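CurF (Lyngbya majuscula, PDB 5DP2) probably carries out reductive, NADPH-dependent cyclopropane ring formation during curacin A biosynthesis, as an unusual polyketide synthase enoyl reductase domain. Local coordinates at residues A[104-108]-A[139-143]; A[142-147]-A[174-178]; A[168-173]-A[332-336]. The contacts are given in a common frame with arbitrary orientation. Where two conformers were deposited one is given. Residues are numbered along the deposited sequence.

Contact 1 of 3, residues A[104-108]-A[139-143]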
loop_
_atom_site.group_PDB
_atom_site.type_symbol
_atom_site.label_atom_id
_atom_site.label_comp_id
_atom_site.label_asym_id
_atom_site.label_seq_id
_atom_site.Cartn_x
_atom_site.Cartn_y
_atom_site.Cartn_z
ATOM N N VAL A 104 12.782 -13.295 1.208
ATOM C CA VAL A 104 12.767 -11.977 0.614
ATOM C C VAL A 104 11.363 -11.350 0.578
ATOM O O VAL A 104 10.342 -12.045 0.498
ATOM C CB VAL A 104 13.344 -12.016 -0.830
ATOM C CG1 VAL A 104 14.831 -12.366 -0.770
ATOM C CG2 VAL A 104 12.588 -12.975 -1.736
ATOM N N ILE A 105 11.376 -10.028 0.625
ATOM C CA ILE A 105 10.254 -9.184 0.218
ATOM C C ILE A 105 10.480 -8.818 -1.242
ATOM O O ILE A 105 11.583 -8.415 -1.639
ATOM C CB ILE A 105 10.179 -7.908 1.099
ATOM C CG1 ILE A 105 9.830 -8.247 2.554
ATOM C CG2 ILE A 105 9.216 -6.878 0.498
ATOM C CD1 ILE A 105 10.072 -7.119 3.518
ATOM N N LEU A 106 9.415 -8.942 -2.061
ATOM C CA LEU A 106 9.465 -8.530 -3.465
ATOM C C LEU A 106 8.955 -7.098 -3.572
ATOM O O LEU A 106 7.803 -6.804 -3.203
ATOM C CB LEU A 106 8.654 -9.464 -4.346
ATOM C CG LEU A 106 9.107 -10.935 -4.370
ATOM C CD1 LEU A 106 8.440 -11.768 -3.296
ATOM C CD2 LEU A 106 8.853 -11.531 -5.765
ATOM N N ALA A 107 9.809 -6.216 -4.099
ATOM C CA ALA A 107 9.479 -4.790 -4.252
ATOM C C ALA A 107 8.798 -4.582 -5.604
ATOM O O ALA A 107 9.429 -4.746 -6.655
ATOM C CB ALA A 107 10.766 -3.979 -4.174
ATOM N N TYR A 108 7.514 -4.246 -5.586
ATOM C CA TYR A 108 6.732 -3.954 -6.782
ATOM C C TYR A 108 6.988 -4.938 -7.931
ATOM O O TYR A 108 7.282 -4.539 -9.057
ATOM C CB TYR A 108 6.915 -2.483 -7.250
ATOM C CG TYR A 108 5.830 -2.053 -8.219
ATOM C CD1 TYR A 108 4.498 -2.017 -7.813
ATOM C CD2 TYR A 108 6.108 -1.722 -9.549
ATOM C CE1 TYR A 108 3.477 -1.699 -8.714
ATOM C CE2 TYR A 108 5.104 -1.409 -10.446
ATOM C CZ TYR A 108 3.787 -1.409 -10.034
ATOM O OH TYR A 108 2.819 -1.114 -10.965
ATOM N N ILE A 139 3.986 -5.462 4.990
ATOM C CA ILE A 139 4.859 -4.289 5.114
ATOM C C ILE A 139 4.944 -3.385 3.885
ATOM O O ILE A 139 4.761 -2.178 3.997
ATOM C CB ILE A 139 6.299 -4.729 5.531
ATOM C CG1 ILE A 139 6.279 -5.349 6.924
ATOM C CG2 ILE A 139 7.258 -3.548 5.441
ATOM C CD1 ILE A 139 7.599 -5.944 7.357
ATOM N N PHE A 140 5.317 -3.947 2.719
ATOM C CA PHE A 140 5.919 -3.129 1.660
ATOM C C PHE A 140 5.059 -1.960 1.174
ATOM O O PHE A 140 5.438 -0.796 1.330
ATOM C CB PHE A 140 6.338 -4.031 0.474
ATOM C CG PHE A 140 7.017 -3.292 -0.638
ATOM C CD1 PHE A 140 8.383 -2.996 -0.578
ATOM C CD2 PHE A 140 6.306 -2.853 -1.747
ATOM C CE1 PHE A 140 8.994 -2.284 -1.593
ATOM C CE2 PHE A 140 6.918 -2.145 -2.771
ATOM C CZ PHE A 140 8.266 -1.851 -2.680
ATOM N N MET A 141 3.926 -2.227 0.525
ATOM C CA MET A 141 3.261 -1.119 -0.112
ATOM C C MET A 141 2.726 -0.122 0.924
ATOM O O MET A 141 2.843 1.100 0.747
ATOM C CB MET A 141 2.173 -1.615 -1.053
ATOM C CG MET A 141 1.571 -0.541 -1.910
ATOM S SD MET A 141 2.665 0.334 -3.029
ATOM C CE MET A 141 2.788 -0.857 -4.358
ATOM N N SER A 142 2.128 -0.614 1.996
ATOM C CA SER A 142 1.493 0.293 2.960
ATOM C C SER A 142 2.528 1.169 3.689
ATOM O O SER A 142 2.348 2.382 3.800
ATOM C CB SER A 142 0.624 -0.480 3.933
ATOM O OG SER A 142 -0.416 -1.181 3.277
ATOM N N PHE A 143 3.587 0.548 4.221
ATOM C CA PHE A 143 4.603 1.335 4.913
ATOM C C PHE A 143 5.444 2.169 3.985
ATOM O O PHE A 143 5.860 3.270 4.376
ATOM C CB PHE A 143 5.494 0.475 5.824
ATOM C CG PHE A 143 4.838 0.075 7.123
ATOM C CD1 PHE A 143 4.930 0.905 8.233
ATOM C CD2 PHE A 143 4.123 -1.099 7.225
ATOM C CE1 PHE A 143 4.356 0.537 9.443
ATOM C CE2 PHE A 143 3.566 -1.483 8.446
ATOM C CZ PHE A 143 3.689 -0.658 9.552
#
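A single aromatic ring can carry much of the packing between a helix and a strand, and F140, in the first turn of helix 140-153, illustrates this. The main interaction is a CH-pi contact: A107 CA lies 3.9 Å from the centroid of the F140 ring and 25° off its normal, with F140 CZ only 3.5 Å from A107 CA. The carbonyl L106 O lies over the same face, toward the other end of the ring, 4.4 Å from F140 CG, so the ring meets backbone as much as side chain.

Apolar side-chain contacts centre on A107 CB, which meets F140 CE1 at 3.6 Å, and widen the patch: on one side I105 CG2 reaches F140 CB at 4.0 Å, and on the other, in the loop, Y108 CD1 touches M141 CE at 4.0 Å. F140 also meets the rings of F144 and F285. The touching residues are all buried.

Polar needs are met elsewhere. The strand's backbone pairs with its sheet neighbours, for example I105 with L125 and L106 with G84, while M141 N is hydrogen-bonded to E83 OE1.

Strand 103-107 belongs to the GroES-like part of the chain, and helix 140-153 leads on toward the Rossmann sheet; the arrangement is that of the interdomain region in the medium-chain dehydrogenase/reductase fold.

Contact 2 of 3, residues A[142-147]-A[174-178]. With NAP (NADP nicotinamide-adenine-dinucleotide phosphate), chain B.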
loop_
_atom_site.group_PDB
_atom_site.type_symbol
_atom_site.label_atom_id
_atom_site.label_comp_id
_atom_site.label_asym_id
_atom_site.label_seq_id
_atom_site.Cartn_x
_atom_site.Cartn_y
_atom_site.Cartn_z
ATOM N N SER A 142 2.128 -0.614 1.996
ATOM C CA SER A 142 1.493 0.293 2.960
ATOM C C SER A 142 2.528 1.169 3.689
ATOM O O SER A 142 2.348 2.382 3.800
ATOM C CB SER A 142 0.624 -0.480 3.933
ATOM O OG SER A 142 -0.416 -1.181 3.277
ATOM N N PHE A 143 3.587 0.548 4.221
ATOM C CA PHE A 143 4.603 1.335 4.913
ATOM C C PHE A 143 5.444 2.169 3.985
ATOM O O PHE A 143 5.860 3.270 4.376
ATOM C CB PHE A 143 5.494 0.475 5.824
ATOM C CG PHE A 143 4.838 0.075 7.123
ATOM C CD1 PHE A 143 4.930 0.905 8.233
ATOM C CD2 PHE A 143 4.123 -1.099 7.225
ATOM C CE1 PHE A 143 4.356 0.537 9.443
ATOM C CE2 PHE A 143 3.566 -1.483 8.446
ATOM C CZ PHE A 143 3.689 -0.658 9.552
ATOM N N PHE A 144 5.795 1.679 2.787
ATOM C CA PHE A 144 6.624 2.498 1.912
ATOM C C PHE A 144 5.846 3.746 1.484
ATOM O O PHE A 144 6.402 4.847 1.422
ATOM C CB PHE A 144 7.176 1.708 0.716
ATOM C CG PHE A 144 8.342 0.798 1.044
ATOM C CD1 PHE A 144 8.322 -0.114 2.096
ATOM C CD2 PHE A 144 9.491 0.830 0.247
ATOM C CE1 PHE A 144 9.390 -0.951 2.356
ATOM C CE2 PHE A 144 10.566 -0.010 0.505
ATOM C CZ PHE A 144 10.514 -0.898 1.550
ATOM N N THR A 145 4.535 3.586 1.196
ATOM C CA THR A 145 3.691 4.724 0.830
ATOM C C THR A 145 3.600 5.722 1.975
ATOM O O THR A 145 3.788 6.928 1.796
ATOM C CB THR A 145 2.289 4.207 0.454
ATOM O OG1 THR A 145 2.375 3.348 -0.690
ATOM C CG2 THR A 145 1.341 5.338 0.095
ATOM N N ALA A 146 3.277 5.214 3.168
ATOM C CA ALA A 146 3.097 6.100 4.314
ATOM C C ALA A 146 4.408 6.789 4.707
ATOM O O ALA A 146 4.410 7.958 5.088
ATOM C CB ALA A 146 2.491 5.350 5.470
ATOM N N TYR A 147 5.532 6.073 4.633
ATOM C CA TYR A 147 6.817 6.673 4.990
ATOM C C TYR A 147 7.218 7.736 3.985
ATOM O O TYR A 147 7.654 8.837 4.354
ATOM C CB TYR A 147 7.895 5.577 5.076
ATOM C CG TYR A 147 9.218 6.091 5.607
ATOM C CD1 TYR A 147 9.452 6.188 6.966
ATOM C CD2 TYR A 147 10.240 6.462 4.755
ATOM C CE1 TYR A 147 10.660 6.628 7.464
ATOM C CE2 TYR A 147 11.457 6.932 5.249
ATOM C CZ TYR A 147 11.653 7.012 6.611
ATOM O OH TYR A 147 12.855 7.462 7.139
ATOM N N ALA A 174 -0.603 1.858 8.575
ATOM C CA ALA A 174 0.836 2.142 8.517
ATOM C C ALA A 174 1.113 3.601 8.854
ATOM O O ALA A 174 2.061 3.912 9.597
ATOM C CB ALA A 174 1.399 1.791 7.146
ATOM N N ALA A 175 0.300 4.503 8.323
ATOM C CA ALA A 175 0.449 5.925 8.604
ATOM C C ALA A 175 0.250 6.228 10.083
ATOM O O ALA A 175 0.976 7.069 10.632
ATOM C CB ALA A 175 -0.500 6.730 7.734
ATOM N N VAL A 176 -0.710 5.581 10.746
ATOM C CA VAL A 176 -0.875 5.815 12.186
ATOM C C VAL A 176 0.393 5.399 12.928
ATOM O O VAL A 176 0.900 6.137 13.778
ATOM C CB VAL A 176 -2.122 5.087 12.757
ATOM C CG1 VAL A 176 -2.126 5.164 14.275
ATOM C CG2 VAL A 176 -3.404 5.682 12.188
ATOM N N GLN A 177 0.907 4.208 12.637
ATOM C CA GLN A 177 2.110 3.757 13.325
ATOM C C GLN A 177 3.255 4.737 13.101
ATOM O O GLN A 177 3.988 5.089 14.041
ATOM C CB GLN A 177 2.563 2.374 12.846
ATOM C CG GLN A 177 1.736 1.215 13.364
ATOM C CD GLN A 177 2.485 -0.092 13.177
ATOM O OE1 GLN A 177 3.685 -0.170 13.458
ATOM N NE2 GLN A 177 1.785 -1.122 12.743
ATOM N N LEU A 178 3.468 5.163 11.862
ATOM C CA LEU A 178 4.572 6.066 11.558
ATOM C C LEU A 178 4.374 7.446 12.181
ATOM O O LEU A 178 5.316 8.023 12.744
ATOM C CB LEU A 178 4.761 6.181 10.039
ATOM C CG LEU A 178 5.507 5.013 9.433
ATOM C CD1 LEU A 178 5.260 4.968 7.936
ATOM C CD2 LEU A 178 6.992 5.118 9.721
HETATM P PA NAP B . -7.412 0.147 2.303
HETATM O O1A NAP B . -7.117 -1.054 3.134
HETATM O O2A NAP B . -7.147 1.498 2.857
HETATM O O5B NAP B . -8.931 0.018 1.825
HETATM C C5B NAP B . -9.641 1.146 1.294
HETATM C C4B NAP B . -10.069 2.128 2.363
HETATM O O4B NAP B . -10.911 3.088 1.768
HETATM C C3B NAP B . -10.811 1.507 3.510
HETATM O O3B NAP B . -10.027 1.679 4.692
HETATM C C2B NAP B . -12.147 2.269 3.594
HETATM O O2B NAP B . -12.556 2.740 4.847
HETATM C C1B NAP B . -11.889 3.499 2.746
HETATM N N9A NAP B . -13.039 3.962 1.981
HETATM C C8A NAP B . -13.445 3.513 0.743
HETATM N N7A NAP B . -14.552 4.176 0.336
HETATM C C5A NAP B . -14.844 5.054 1.307
HETATM C C6A NAP B . -15.858 6.039 1.500
HETATM N N6A NAP B . -16.800 6.229 0.554
HETATM N N1A NAP B . -15.839 6.756 2.616
HETATM C C2A NAP B . -14.889 6.541 3.532
HETATM N N3A NAP B . -13.891 5.655 3.464
HETATM C C4A NAP B . -13.887 4.911 2.369
HETATM O O3 NAP B . -6.645 0.028 0.892
HETATM P PN NAP B . -5.106 0.295 0.543
HETATM O O1N NAP B . -4.695 -0.735 -0.435
HETATM O O2N NAP B . -4.300 0.465 1.798
HETATM O O5D NAP B . -5.206 1.653 -0.231
HETATM C C5D NAP B . -5.610 2.839 0.491
HETATM C C4D NAP B . -6.019 3.945 -0.514
HETATM O O4D NAP B . -4.843 4.549 -0.987
HETATM C C3D NAP B . -6.749 3.439 -1.764
HETATM O O3D NAP B . -7.599 4.494 -2.234
HETATM C C2D NAP B . -5.622 3.149 -2.722
HETATM O O2D NAP B . -6.081 3.220 -4.076
HETATM C C1D NAP B . -4.637 4.234 -2.375
HETATM N N1N NAP B . -3.183 3.983 -2.474
HETATM C C2N NAP B . -2.410 4.819 -3.204
HETATM C C3N NAP B . -1.034 4.646 -3.323
HETATM C C7N NAP B . -0.230 5.600 -4.138
HETATM O O7N NAP B . 0.913 5.257 -4.353
HETATM N N7N NAP B . -0.804 6.756 -4.565
HETATM C C4N NAP B . -0.428 3.571 -2.665
HETATM C C5N NAP B . -1.241 2.727 -1.919
HETATM C C6N NAP B . -2.621 2.946 -1.828
HETATM P P2B NAP B . -13.172 1.819 6.000
HETATM O O1X NAP B . -12.042 0.921 6.487
HETATM O O2X NAP B . -13.612 2.828 7.022
HETATM O O3X NAP B . -14.298 1.029 5.379
#
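Helix pairs often mesh through a few residues spaced four apart, and here F143, L178 and A174 account for most of the buried surface. F143 offers a ring face to A174: the methyl A174 CB stands 3.7 Å from the ring centroid, 8° off the normal, an almost perpendicular CH-pi contact. At the ring's edge F143 CZ approaches Q177 NE2 at 3.7 Å, an amide whose OE1 is hydrogen-bonded to K309 N.

L178, one turn beyond A174, fits between F143, A146 and Y147. Its CD1 reaches A146 CB at 3.7 Å, Y147 N at 3.5 Å and F143 CD1 at 4.1 Å, and L178 CD2 touches the Y147 ring edge at CD1 (3.8 Å).

Between these larger groups the small residues allow close approach: A146 CB is 4.1 Å from A174 CB and 4.0 Å from A175 CB. The axes come within 8.8 Å and cross at -55°, close to the angle expected when i to i+4 ridges, here F143-Y147 and A174-L178, fit into grooves.

T145, on another side of its helix, brings OG1 within 3.4 Å of NAP C4N. Such ridges-into-grooves packing joins the long helix at the cofactor cleft to the first helix of the Rossmann fold.

Contact 3 of 3, residues A[168-173]-A[332-336]. With NAP (NADP nicotinamide-adenine-dinucleotide phosphate), chain B.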
loop_
_atom_site.group_PDB
_atom_site.type_symbol
_atom_site.label_atom_id
_atom_site.label_comp_id
_atom_site.label_asym_id
_atom_site.label_seq_id
_atom_site.Cartn_x
_atom_site.Cartn_y
_atom_site.Cartn_z
ATOM N N SER A 168 -8.334 2.743 9.304
ATOM C CA SER A 168 -8.524 1.312 9.447
ATOM C C SER A 168 -7.876 0.478 8.338
ATOM O O SER A 168 -7.739 -0.723 8.527
ATOM C CB SER A 168 -10.053 1.093 9.420
ATOM O OG SER A 168 -10.669 1.998 8.463
ATOM N N GLY A 169 -7.593 1.104 7.197
ATOM C CA GLY A 169 -7.089 0.371 6.048
ATOM C C GLY A 169 -5.578 0.171 6.102
ATOM O O GLY A 169 -4.931 0.461 7.110
ATOM N N GLY A 170 -5.018 -0.374 5.035
ATOM C CA GLY A 170 -3.598 -0.723 5.028
ATOM C C GLY A 170 -2.696 0.504 5.116
ATOM O O GLY A 170 -1.864 0.638 6.021
ATOM N N ALA A 171 -2.851 1.410 4.146
ATOM C CA ALA A 171 -2.051 2.623 4.161
ATOM C C ALA A 171 -2.293 3.414 5.439
ATOM O O ALA A 171 -1.365 3.960 6.040
ATOM C CB ALA A 171 -2.329 3.463 2.916
ATOM N N GLY A 172 -3.573 3.506 5.837
ATOM C CA GLY A 172 -3.932 4.269 7.030
ATOM C C GLY A 172 -3.325 3.706 8.308
ATOM O O GLY A 172 -2.813 4.465 9.148
ATOM N N GLN A 173 -3.361 2.384 8.468
ATOM C CA GLN A 173 -2.789 1.768 9.668
ATOM C C GLN A 173 -1.278 2.005 9.725
ATOM O O GLN A 173 -0.709 2.279 10.794
ATOM C CB GLN A 173 -3.079 0.266 9.702
ATOM C CG GLN A 173 -4.522 -0.051 10.114
ATOM C CD GLN A 173 -4.687 -0.056 11.626
ATOM O OE1 GLN A 173 -4.145 -0.935 12.307
ATOM N NE2 GLN A 173 -5.400 0.911 12.163
ATOM N N LYS A 332 -14.335 -5.078 4.956
ATOM C CA LYS A 332 -14.611 -5.841 6.159
ATOM C C LYS A 332 -13.447 -5.900 7.126
ATOM O O LYS A 332 -13.526 -6.587 8.143
ATOM C CB LYS A 332 -15.023 -7.275 5.771
ATOM C CG LYS A 332 -16.279 -7.356 4.950
ATOM C CD LYS A 332 -16.594 -8.807 4.629
ATOM C CE LYS A 332 -17.957 -8.994 4.033
ATOM N NZ LYS A 332 -18.300 -10.441 3.930
ATOM N N HIS A 333 -12.381 -5.181 6.802
ATOM C CA HIS A 333 -11.066 -5.409 7.404
ATOM C C HIS A 333 -10.570 -4.276 8.301
ATOM O O HIS A 333 -11.021 -3.148 8.273
ATOM C CB HIS A 333 -10.062 -5.578 6.260
ATOM C CG HIS A 333 -9.890 -4.341 5.460
ATOM N ND1 HIS A 333 -10.961 -3.644 4.922
ATOM C CD2 HIS A 333 -8.772 -3.634 5.167
ATOM C CE1 HIS A 333 -10.485 -2.559 4.334
ATOM N NE2 HIS A 333 -9.162 -2.535 4.458
ATOM N N ILE A 334 -9.550 -4.638 9.087
ATOM C CA ILE A 334 -8.618 -3.694 9.694
ATOM C C ILE A 334 -7.222 -4.139 9.242
ATOM O O ILE A 334 -6.848 -5.301 9.478
ATOM C CB ILE A 334 -8.663 -3.720 11.235
ATOM C CG1 ILE A 334 -10.075 -3.483 11.768
ATOM C CG2 ILE A 334 -7.622 -2.764 11.813
ATOM C CD1 ILE A 334 -10.530 -2.067 11.625
ATOM N N GLY A 335 -6.459 -3.257 8.611
ATOM C CA GLY A 335 -5.091 -3.629 8.211
ATOM C C GLY A 335 -5.040 -4.253 6.831
ATOM O O GLY A 335 -5.484 -3.629 5.844
ATOM N N LYS A 336 -4.481 -5.459 6.750
ATOM C CA LYS A 336 -4.132 -6.092 5.490
ATOM C C LYS A 336 -4.894 -7.425 5.294
ATOM O O LYS A 336 -5.103 -8.173 6.256
ATOM C CB LYS A 336 -2.603 -6.341 5.422
ATOM C CG LYS A 336 -1.989 -6.327 4.006
ATOM C CD LYS A 336 -1.793 -4.916 3.470
ATOM C CE LYS A 336 -1.248 -4.903 2.032
ATOM N NZ LYS A 336 -0.979 -3.521 1.525
HETATM P PA NAP B . -7.412 0.147 2.303
HETATM O O1A NAP B . -7.117 -1.054 3.134
HETATM O O2A NAP B . -7.147 1.498 2.857
HETATM O O5B NAP B . -8.931 0.018 1.825
HETATM C C5B NAP B . -9.641 1.146 1.294
HETATM C C4B NAP B . -10.069 2.128 2.363
HETATM O O4B NAP B . -10.911 3.088 1.768
HETATM C C3B NAP B . -10.811 1.507 3.510
HETATM O O3B NAP B . -10.027 1.679 4.692
HETATM C C2B NAP B . -12.147 2.269 3.594
HETATM O O2B NAP B . -12.556 2.740 4.847
HETATM C C1B NAP B . -11.889 3.499 2.746
HETATM N N9A NAP B . -13.039 3.962 1.981
HETATM C C8A NAP B . -13.445 3.513 0.743
HETATM N N7A NAP B . -14.552 4.176 0.336
HETATM C C5A NAP B . -14.844 5.054 1.307
HETATM C C6A NAP B . -15.858 6.039 1.500
HETATM N N6A NAP B . -16.800 6.229 0.554
HETATM N N1A NAP B . -15.839 6.756 2.616
HETATM C C2A NAP B . -14.889 6.541 3.532
HETATM N N3A NAP B . -13.891 5.655 3.464
HETATM C C4A NAP B . -13.887 4.911 2.369
HETATM O O3 NAP B . -6.645 0.028 0.892
HETATM P PN NAP B . -5.106 0.295 0.543
HETATM O O1N NAP B . -4.695 -0.735 -0.435
HETATM O O2N NAP B . -4.300 0.465 1.798
HETATM O O5D NAP B . -5.206 1.653 -0.231
HETATM C C5D NAP B . -5.610 2.839 0.491
HETATM C C4D NAP B . -6.019 3.945 -0.514
HETATM O O4D NAP B . -4.843 4.549 -0.987
HETATM C C3D NAP B . -6.749 3.439 -1.764
HETATM O O3D NAP B . -7.599 4.494 -2.234
HETATM C C2D NAP B . -5.622 3.149 -2.722
HETATM O O2D NAP B . -6.081 3.220 -4.076
HETATM C C1D NAP B . -4.637 4.234 -2.375
HETATM N N1N NAP B . -3.183 3.983 -2.474
HETATM C C2N NAP B . -2.410 4.819 -3.204
HETATM C C3N NAP B . -1.034 4.646 -3.323
HETATM C C7N NAP B . -0.230 5.600 -4.138
HETATM O O7N NAP B . 0.913 5.257 -4.353
HETATM N N7N NAP B . -0.804 6.756 -4.565
HETATM C C4N NAP B . -0.428 3.571 -2.665
HETATM C C5N NAP B . -1.241 2.727 -1.919
HETATM C C6N NAP B . -2.621 2.946 -1.828
HETATM P P2B NAP B . -13.172 1.819 6.000
HETATM O O1X NAP B . -12.042 0.921 6.487
HETATM O O2X NAP B . -13.612 2.828 7.022
HETATM O O3X NAP B . -14.298 1.029 5.379
#
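The glycine-rich turn of a Rossmann fold usually receives the dinucleotide's pyrophosphate at the start of a helix, and residues 168-173 carry this turn into the first turn of helix 170-181, with G169 at the N-cap. The loop 332-336 closes over it from a distant part of the chain.

H333 is the first loop residue to touch the turn. Its NE2 donates a hydrogen bond of 2.9 Å to NAP O1A, the same oxygen that accepts a 2.9 Å bond from G170 N, so loop and helix grip one phosphate together. H333 NE2 also lies 3.9 Å from G169 CA. Glycine matters at G169, where a side-chain carbon would clash with NAP O2A; the second phosphate is held by A171 N, 2.9 Å from NAP O2N.

I334 follows, its CA making a CA-H...O contact of 3.3 Å with S168 O, and its CD1 resting 3.9 Å from S168 CB. S168 OG in turn bonds NAP O1X at 2.6 Å, on the 2'-phosphate, in keeping with NADP as the bound cofactor.

At G335 the backbone itself makes the link: G335 N donates to S168 O over 2.8 Å at 162°. The phi and psi of G335, 89° and -124°, would jam a side chain against the preceding carbonyl, and Q173 CG packs 4.0 Å from G335 N.

K336 then enters strand 336-340, its side chain passing beside the turn until K336 NZ forms a salt bridge with E83 OE2 and hydrogen bonds with S142 OG and N49 OD1.

All three contacts are largely buried, but their chemistry changes with the part of the fold they use: helix faces pack apolar side chains, the helix N-terminus offers backbone NH groups to phosphate. Contacts 1 and 2 share helix 140-153: the former packs F140 and M141 against strand 103-107 and Y108 of the GroES-like part, the latter lays the next turns on helix 170-181. Contact 3 uses the N-terminal end of that second helix and is polar instead. Contacts 2 and 3 both touch NADP, at the nicotinamide and the phosphates respectively. S142 lies in contacts 1 and 2 but touches only in contact 2; its OG reaches contact 3, 3.0 Å from K336 NZ in a probable hydrogen bond.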